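PDB 1JO0: hypothetical protein HI1333 from Haemophilus influenzae, which is of unknown function but probably binds RNA through its single CRM domain. Local coordinates for residues Pro20-Gly25 and Ile47-Ala52; His43-Lys48 and Val83-Ser88. All coordinates share one frame; numbering follows the deposited sequence. Where two conformers were deposited one is given.

Contact 1 (Pro20-Gly25 and Ile47-Ala52); sequences PVVMLG and IKVKVA
P20-G25 and I47-A52 pair in parallel through V22 with V49 and M23 with K50, their strand axes 4.7 Å apart at closest and turned 20° against each other. Three backbone bonds join the two segments. V21 N reaches K48 O at 3.1 Å, and the bond is somewhat bent. K50 N to V22 O is straight, at 2.9 Å. L24 N to K50 O, also 2.9 Å, is the straightest of the three, with an N-H...O angle of 176°. Beyond the last bond a water bridges the carbonyls of L24 and A52, held weakly by the first.

The side chains sort onto two faces. On one, L24 CD1 meets V49 CG1 at 3.6 Å, the two side chains crossing obliquely, and V22 lies beside V49. Helix 31-44 covers V22 and L24, and I62 of helix 56-70 also reaches L24. At the start of the pair, V21 CG2 rests on I47 CB at 3.9 Å.

On the other face M23 and K50 lie side by side and point the same way. K50 CD passes M23 SD at 3.8 Å. P20 packs its CA against K48 CB at 3.7 Å. The lysine ammonium groups find partners outside the pair: K50 NZ bonds H80 NE2, and K48 NZ bonds L18 O. Each also bonds a glycerol, probably from the crystallisation liquor.

The contact thus divides its chemistry. An apolar face lies against the helices. On the other face the lysines lay their alkyl chains by P20 and M23 and carry their charged ends on to polar partners.

Contact 2 (His43-Lys48 and Val83-Ser88); sequences HHELIK and VLYRPS
E45 OE2 accepts S88 N at 2.9 Å on its anti lone pair, the one away from OE1. A water bound to Y85 OH also gives OE2 a weak bond. The other oxygen, OE1, takes the backbone N atoms of K92 and I93. E45 is buried, so these donors probably help to offset its charge.

The shape of E45 fits this role. It is the first residue to leave the helix, with phi positive at 72°. Its chain is extended beyond CG, and CG packs on S88 CB at 3.7 Å. E45 CB lies 3.9 Å from CE1 of the Y85 ring. The carbonyl of E45 is used too: R86 N bonds E45 O at 3.0 Å, coming in tilted from the carbonyl plane. R86 sends its guanidinium away, to T70 O and to a salt bridge with E38.

Next to this turn the strands pair antiparallel. I47 and L84 form the hydrogen-bonded pair, each N giving the other's O a nearly straight bond of 2.9 Å. L46 and Y85, and K48 and V83, are the non-hydrogen-bonded pairs that flank it. L46 CD1 touches V83 CG1 at 3.7 Å. CG1 of V83 is anti to its own backbone N (chi1 -177°), and CG2 approaches K48 CG at 4.0 Å. Helix 5-15 covers L46, V83 and Y85. On the opposite face I47 CG1 meets L84 CB at 4.0 Å, under helix 31-44.

Two neighbouring inner strands with helices on both faces are typical of a layered alpha/beta fold, here the CRM domain.

From the N terminus, the chain passes helix 5-15 and enters strand 22-24. Helix 31-44 then carries it back to strand 46-51, where contact 1 closes a beta-alpha-beta unit. Contact 2 begins at the end of that helix. It closes a longer loop through helix 56-70 and strand 73-78, back to strand 81-85. The segments share I47 and K48, and the two loops cross, overlapping over 43-52. Strand 46-51 is shared: it pairs parallel with 22-24 on one side and antiparallel with 81-85 on the other. The contacts also touch, V49 CG2 against L84 CD1. Together they join three neighbouring strands of the mixed sheet.

Contact 1 (Pro20-Gly25 and Ile47-Ala52)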
ATOM      1  N   PRO A  20       4.599   5.384  -7.380  1.00 18.53           N
ATOM      2  CA  PRO A  20       3.389   4.552  -7.367  1.00 19.08           C
ATOM      3  C   PRO A  20       3.420   3.461  -8.447  1.00 18.47           C
ATOM      4  O   PRO A  20       3.808   3.722  -9.573  1.00 21.50           O
ATOM      5  CB  PRO A  20       2.292   5.572  -7.669  1.00 21.82           C
ATOM      6  CG  PRO A  20       2.813   6.888  -7.282  1.00 22.37           C
ATOM      7  CD  PRO A  20       4.294   6.830  -7.517  1.00 19.79           C
ATOM      8  N   VAL A  21       3.017   2.248  -8.123  1.00 18.17           N
ATOM      9  CA  VAL A  21       2.850   1.142  -9.055  1.00 19.36           C
ATOM     10  C   VAL A  21       1.382   0.825  -9.366  1.00 19.55           C
ATOM     11  O   VAL A  21       1.156  -0.016 -10.236  1.00 23.22           O
ATOM     12  CB  VAL A  21       3.621  -0.101  -8.542  1.00 21.20           C
ATOM     13  CG1 VAL A  21       5.127   0.175  -8.581  1.00 24.17           C
ATOM     14  CG2 VAL A  21       3.232  -0.536  -7.135  1.00 20.60           C
ATOM     15  N   VAL A  22       0.426   1.441  -8.682  1.00 18.68           N
ATOM     16  CA  VAL A  22      -0.990   1.306  -8.982  1.00 18.91           C
ATOM     17  C   VAL A  22      -1.604   2.694  -8.867  1.00 19.65           C
ATOM     18  O   VAL A  22      -1.271   3.436  -7.939  1.00 20.39           O
ATOM     19  CB  VAL A  22      -1.710   0.330  -8.029  1.00 18.80           C
ATOM     20  CG1 VAL A  22      -3.198   0.206  -8.351  1.00 19.40           C
ATOM     21  CG2 VAL A  22      -1.024  -1.036  -8.064  1.00 21.00           C
ATOM     22  N   MET A  23      -2.505   2.969  -9.782  1.00 21.87           N
ATOM     23  CA  MET A  23      -3.223   4.235  -9.708  1.00 24.72           C
ATOM     24  C   MET A  23      -4.704   3.890  -9.787  1.00 24.05           C
ATOM     25  O   MET A  23      -5.110   3.121 -10.647  1.00 30.09           O
ATOM     26  CB  MET A  23      -2.746   5.216 -10.777  0.53 31.87           C
ATOM     27  CG  MET A  23      -1.264   5.592 -10.672  0.53 33.65           C
ATOM     28  SD  MET A  23      -0.737   7.103 -11.489  0.53 68.21           S
ATOM     29  CE  MET A  23      -2.270   7.709 -12.182  0.53 64.36           C
ATOM     30  N   LEU A  24      -5.440   4.498  -8.860  1.00 23.91           N
ATOM     31  CA  LEU A  24      -6.879   4.520  -8.941  1.00 27.67           C
ATOM     32  C   LEU A  24      -7.400   5.792  -9.604  1.00 32.29           C
ATOM     33  O   LEU A  24      -6.842   6.870  -9.430  1.00 43.95           O
ATOM     34  CB  LEU A  24      -7.605   4.561  -7.599  1.00 29.05           C
ATOM     35  CG  LEU A  24      -7.726   3.153  -6.987  1.00 29.26           C
ATOM     36  CD1 LEU A  24      -6.331   2.656  -6.670  1.00 27.57           C
ATOM     37  CD2 LEU A  24      -8.632   3.192  -5.771  1.00 37.96           C
ATOM     38  N   GLY A  25      -8.507   5.638 -10.302  1.00 37.42           N
ATOM     39  CA  GLY A  25      -9.250   6.718 -10.901  1.00 44.73           C
ATOM     40  C   GLY A  25     -10.684   6.764 -10.389  1.00 50.35           C
ATOM     41  O   GLY A  25     -11.003   6.236  -9.316  1.00 45.64           O
ATOM     42  N   ILE A  47       4.674  -1.137  -1.492  1.00 14.05           N
ATOM     43  CA  ILE A  47       4.088  -0.483  -2.659  1.00 14.33           C
ATOM     44  C   ILE A  47       3.501   0.888  -2.292  1.00 14.33           C
ATOM     45  O   ILE A  47       3.076   1.116  -1.149  1.00 14.83           O
ATOM     46  CB  ILE A  47       3.000  -1.354  -3.345  1.00 15.38           C
ATOM     47  CG1 ILE A  47       1.737  -1.501  -2.495  1.00 15.66           C
ATOM     48  CG2 ILE A  47       3.601  -2.704  -3.752  1.00 19.00           C
ATOM     49  CD1 ILE A  47       0.610  -2.156  -3.266  1.00 18.56           C
ATOM     50  N   LYS A  48       3.420   1.703  -3.324  1.00 15.78           N
ATOM     51  CA  LYS A  48       2.677   2.969  -3.291  1.00 15.57           C
ATOM     52  C   LYS A  48       1.510   2.897  -4.265  1.00 15.93           C
ATOM     53  O   LYS A  48       1.665   2.531  -5.402  1.00 17.03           O
ATOM     54  CB  LYS A  48       3.577   4.089  -3.724  1.00 19.48           C
ATOM     55  CG  LYS A  48       4.398   4.733  -2.669  1.00 26.53           C
ATOM     56  CD  LYS A  48       5.079   5.994  -3.270  1.00 28.68           C
ATOM     57  CE  LYS A  48       5.899   6.601  -2.212  1.00 23.20           C
ATOM     58  NZ  LYS A  48       6.787   7.615  -2.795  1.00 20.19           N
ATOM     59  N   VAL A  49       0.334   3.272  -3.758  1.00 16.04           N
ATOM     60  CA  VAL A  49      -0.905   3.278  -4.523  1.00 16.47           C
ATOM     61  C   VAL A  49      -1.369   4.732  -4.548  1.00 17.55           C
ATOM     62  O   VAL A  49      -1.492   5.390  -3.505  1.00 20.89           O
ATOM     63  CB  VAL A  49      -1.998   2.395  -3.880  1.00 17.98           C
ATOM     64  CG1 VAL A  49      -3.302   2.475  -4.653  1.00 19.80           C
ATOM     65  CG2 VAL A  49      -1.508   0.967  -3.765  1.00 19.41           C
ATOM     66  N   LYS A  50      -1.587   5.270  -5.733  1.00 18.48           N
ATOM     67  CA  LYS A  50      -2.034   6.638  -5.898  1.00 19.63           C
ATOM     68  C   LYS A  50      -3.555   6.675  -5.890  1.00 19.89           C
ATOM     69  O   LYS A  50      -4.198   5.921  -6.624  1.00 21.26           O
ATOM     70  CB  LYS A  50      -1.490   7.281  -7.182  0.50 22.41           C
ATOM     71  CG  LYS A  50      -1.673   8.787  -7.262  0.50 22.89           C
ATOM     72  CD  LYS A  50      -0.877   9.358  -8.442  0.50 27.44           C
ATOM     73  CE  LYS A  50      -1.274  10.779  -8.775  0.50 29.74           C
ATOM     74  NZ  LYS A  50      -0.249  11.793  -8.442  0.50 49.74           N
ATOM     75  N   VAL A  51      -4.114   7.553  -5.055  1.00 20.49           N
ATOM     76  CA  VAL A  51      -5.535   7.709  -4.880  1.00 21.89           C
ATOM     77  C   VAL A  51      -5.888   9.192  -5.033  1.00 24.76           C
ATOM     78  O   VAL A  51      -6.275   9.892  -4.115  1.00 29.72           O
ATOM     79  CB  VAL A  51      -6.041   7.142  -3.543  0.59 19.71           C
ATOM     80  CG1 VAL A  51      -7.559   7.077  -3.531  0.59 22.46           C
ATOM     81  CG2 VAL A  51      -5.416   5.774  -3.301  0.59 22.64           C
ATOM     82  N   ALA A  52      -5.651   9.740  -6.221  1.00 29.61           N
ATOM     83  CA  ALA A  52      -5.889  11.165  -6.385  1.00 31.12           C
ATOM     84  C   ALA A  52      -7.381  11.478  -6.492  1.00 34.10           C
ATOM     85  O   ALA A  52      -8.263  10.711  -6.845  1.00 34.30           O
ATOM     86  CB  ALA A  52      -5.176  11.691  -7.631  1.00 32.34           C
TER
HETATM   87  O   HOH W   1      -8.344   8.055  -7.271  1.00 48.60           O

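Contact 2 (His43-Lys48 and Val83-Ser88)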
ATOM      1  N   HIS A  43       4.893  -9.046  -5.939  1.00 17.71           N
ATOM      2  CA  HIS A  43       6.234  -8.867  -6.488  1.00 18.19           C
ATOM      3  C   HIS A  43       7.096  -7.950  -5.640  1.00 18.11           C
ATOM      4  O   HIS A  43       8.302  -8.176  -5.530  1.00 18.69           O
ATOM      5  CB  HIS A  43       6.175  -8.314  -7.912  1.00 21.01           C
ATOM      6  CG  HIS A  43       5.637  -9.359  -8.858  1.00 26.87           C
ATOM      7  ND1 HIS A  43       6.341 -10.480  -9.151  1.00 30.91           N
ATOM      8  CD2 HIS A  43       4.443  -9.461  -9.473  1.00 27.97           C
ATOM      9  CE1 HIS A  43       5.639 -11.235  -9.969  1.00 33.65           C
ATOM     10  NE2 HIS A  43       4.469 -10.638 -10.188  1.00 28.98           N
ATOM     11  N   HIS A  44       6.494  -6.889  -5.064  1.00 16.52           N
ATOM     12  CA  HIS A  44       7.311  -5.834  -4.488  1.00 15.63           C
ATOM     13  C   HIS A  44       7.321  -5.776  -2.958  1.00 14.79           C
ATOM     14  O   HIS A  44       8.268  -5.172  -2.427  1.00 16.03           O
ATOM     15  CB  HIS A  44       6.827  -4.454  -4.977  1.00 16.10           C
ATOM     16  CG  HIS A  44       6.930  -4.359  -6.461  1.00 20.78           C
ATOM     17  ND1 HIS A  44       8.143  -4.305  -7.099  1.00 23.05           N
ATOM     18  CD2 HIS A  44       5.970  -4.279  -7.407  1.00 26.58           C
ATOM     19  CE1 HIS A  44       7.943  -4.200  -8.416  1.00 28.20           C
ATOM     20  NE2 HIS A  44       6.629  -4.176  -8.619  1.00 28.77           N
ATOM     21  N   GLU A  45       6.312  -6.308  -2.308  1.00 15.56           N
ATOM     22  CA  GLU A  45       6.101  -6.287  -0.847  1.00 14.51           C
ATOM     23  C   GLU A  45       5.720  -4.885  -0.379  1.00 14.24           C
ATOM     24  O   GLU A  45       4.657  -4.724   0.254  1.00 15.20           O
ATOM     25  CB  GLU A  45       7.337  -6.793  -0.073  1.00 16.19           C
ATOM     26  CG  GLU A  45       7.644  -8.248  -0.333  1.00 20.96           C
ATOM     27  CD  GLU A  45       8.847  -8.664   0.513  1.00 23.13           C
ATOM     28  OE1 GLU A  45       9.915  -8.054   0.358  1.00 22.55           O
ATOM     29  OE2 GLU A  45       8.726  -9.585   1.352  1.00 35.69           O
ATOM     30  N   LEU A  46       6.531  -3.885  -0.641  1.00 14.84           N
ATOM     31  CA  LEU A  46       6.321  -2.465  -0.316  1.00 13.47           C
ATOM     32  C   LEU A  46       5.852  -1.747  -1.558  1.00 13.60           C
ATOM     33  O   LEU A  46       6.559  -1.781  -2.564  1.00 16.01           O
ATOM     34  CB  LEU A  46       7.596  -1.816   0.168  1.00 14.88           C
ATOM     35  CG  LEU A  46       7.528  -0.330   0.539  1.00 14.37           C
ATOM     36  CD1 LEU A  46       6.566  -0.093   1.696  1.00 16.23           C
ATOM     37  CD2 LEU A  46       8.910   0.175   0.855  1.00 17.29           C
ATOM     38  N   ILE A  47       4.674  -1.137  -1.492  1.00 14.05           N
ATOM     39  CA  ILE A  47       4.088  -0.483  -2.659  1.00 14.33           C
ATOM     40  C   ILE A  47       3.501   0.888  -2.292  1.00 14.33           C
ATOM     41  O   ILE A  47       3.076   1.116  -1.149  1.00 14.83           O
ATOM     42  CB  ILE A  47       3.000  -1.354  -3.345  1.00 15.38           C
ATOM     43  CG1 ILE A  47       1.737  -1.501  -2.495  1.00 15.66           C
ATOM     44  CG2 ILE A  47       3.601  -2.704  -3.752  1.00 19.00           C
ATOM     45  CD1 ILE A  47       0.610  -2.156  -3.266  1.00 18.56           C
ATOM     46  N   LYS A  48       3.420   1.703  -3.324  1.00 15.78           N
ATOM     47  CA  LYS A  48       2.677   2.969  -3.291  1.00 15.57           C
ATOM     48  C   LYS A  48       1.510   2.897  -4.265  1.00 15.93           C
ATOM     49  O   LYS A  48       1.665   2.531  -5.402  1.00 17.03           O
ATOM     50  CB  LYS A  48       3.577   4.089  -3.724  1.00 19.48           C
ATOM     51  CG  LYS A  48       4.398   4.733  -2.669  1.00 26.53           C
ATOM     52  CD  LYS A  48       5.079   5.994  -3.270  1.00 28.68           C
ATOM     53  CE  LYS A  48       5.899   6.601  -2.212  1.00 23.20           C
ATOM     54  NZ  LYS A  48       6.787   7.615  -2.795  1.00 20.19           N
ATOM     55  N   VAL A  83       0.897   4.106   1.174  1.00 15.42           N
ATOM     56  CA  VAL A  83       2.039   3.210   1.193  1.00 15.17           C
ATOM     57  C   VAL A  83       1.634   1.966   1.988  1.00 14.75           C
ATOM     58  O   VAL A  83       1.140   2.096   3.130  1.00 16.05           O
ATOM     59  CB  VAL A  83       3.252   3.881   1.843  1.00 16.53           C
ATOM     60  CG1 VAL A  83       4.438   2.915   1.772  1.00 17.23           C
ATOM     61  CG2 VAL A  83       3.606   5.235   1.191  1.00 19.13           C
ATOM     62  N   LEU A  84       1.796   0.803   1.395  1.00 14.56           N
ATOM     63  CA  LEU A  84       1.318  -0.462   1.941  1.00 14.41           C
ATOM     64  C   LEU A  84       2.443  -1.497   1.947  1.00 14.25           C
ATOM     65  O   LEU A  84       3.324  -1.424   1.072  1.00 15.14           O
ATOM     66  CB  LEU A  84       0.159  -1.001   1.141  1.00 17.06           C
ATOM     67  CG  LEU A  84      -1.080  -0.139   1.010  1.00 21.02           C
ATOM     68  CD1 LEU A  84      -1.935  -0.589  -0.157  1.00 29.94           C
ATOM     69  CD2 LEU A  84      -1.856  -0.217   2.294  1.00 28.50           C
ATOM     70  N   TYR A  85       2.377  -2.451   2.847  1.00 14.82           N
ATOM     71  CA  TYR A  85       3.380  -3.507   2.907  1.00 14.18           C
ATOM     72  C   TYR A  85       2.768  -4.843   3.256  1.00 13.88           C
ATOM     73  O   TYR A  85       1.976  -4.921   4.200  1.00 15.98           O
ATOM     74  CB  TYR A  85       4.481  -3.172   3.912  1.00 14.89           C
ATOM     75  CG  TYR A  85       5.468  -4.282   4.163  1.00 14.41           C
ATOM     76  CD1 TYR A  85       6.557  -4.499   3.311  1.00 14.73           C
ATOM     77  CD2 TYR A  85       5.359  -5.137   5.256  1.00 15.54           C
ATOM     78  CE1 TYR A  85       7.456  -5.529   3.565  1.00 15.82           C
ATOM     79  CE2 TYR A  85       6.254  -6.147   5.504  1.00 15.39           C
ATOM     80  CZ  TYR A  85       7.306  -6.346   4.661  1.00 15.75           C
ATOM     81  OH  TYR A  85       8.207  -7.345   4.907  1.00 17.96           O
ATOM     82  N   ARG A  86       3.166  -5.893   2.534  1.00 14.31           N
ATOM     83  CA  ARG A  86       2.812  -7.240   2.963  1.00 14.64           C
ATOM     84  C   ARG A  86       4.021  -8.161   2.725  1.00 14.71           C
ATOM     85  O   ARG A  86       4.560  -8.092   1.609  1.00 15.44           O
ATOM     86  CB  ARG A  86       1.625  -7.771   2.194  1.00 15.01           C
ATOM     87  CG  ARG A  86       1.043  -9.060   2.737  1.00 16.89           C
ATOM     88  CD  ARG A  86      -0.180  -9.479   1.962  1.00 17.08           C
ATOM     89  NE  ARG A  86       0.098  -9.910   0.609  1.00 18.28           N
ATOM     90  CZ  ARG A  86      -0.794 -10.025  -0.365  1.00 17.90           C
ATOM     91  NH1 ARG A  86      -2.076  -9.702  -0.181  1.00 18.74           N
ATOM     92  NH2 ARG A  86      -0.363 -10.459  -1.548  1.00 21.05           N
ATOM     93  N   PRO A  87       4.428  -8.955   3.692  1.00 15.33           N
ATOM     94  CA  PRO A  87       5.610  -9.791   3.480  1.00 15.72           C
ATOM     95  C   PRO A  87       5.324 -10.923   2.502  1.00 17.81           C
ATOM     96  O   PRO A  87       4.218 -11.429   2.431  1.00 20.99           O
ATOM     97  CB  PRO A  87       5.907 -10.314   4.891  1.00 18.11           C
ATOM     98  CG  PRO A  87       4.567 -10.337   5.560  1.00 17.20           C
ATOM     99  CD  PRO A  87       3.847  -9.130   5.026  1.00 16.66           C
ATOM    100  N   SER A  88       6.399 -11.310   1.799  1.00 19.47           N
ATOM    101  CA  SER A  88       6.447 -12.378   0.818  1.00 19.65           C
ATOM    102  C   SER A  88       7.049 -13.624   1.436  1.00 17.03           C
ATOM    103  O   SER A  88       7.867 -13.536   2.334  1.00 18.92           O
ATOM    104  CB  SER A  88       7.346 -11.959  -0.394  1.00 23.34           C
ATOM    105  OG  SER A  88       7.465 -12.961  -1.332  1.00 28.82           O
TER
HETATM  106  O   HOH W   2      10.135  -8.136   3.396  1.00 23.13           O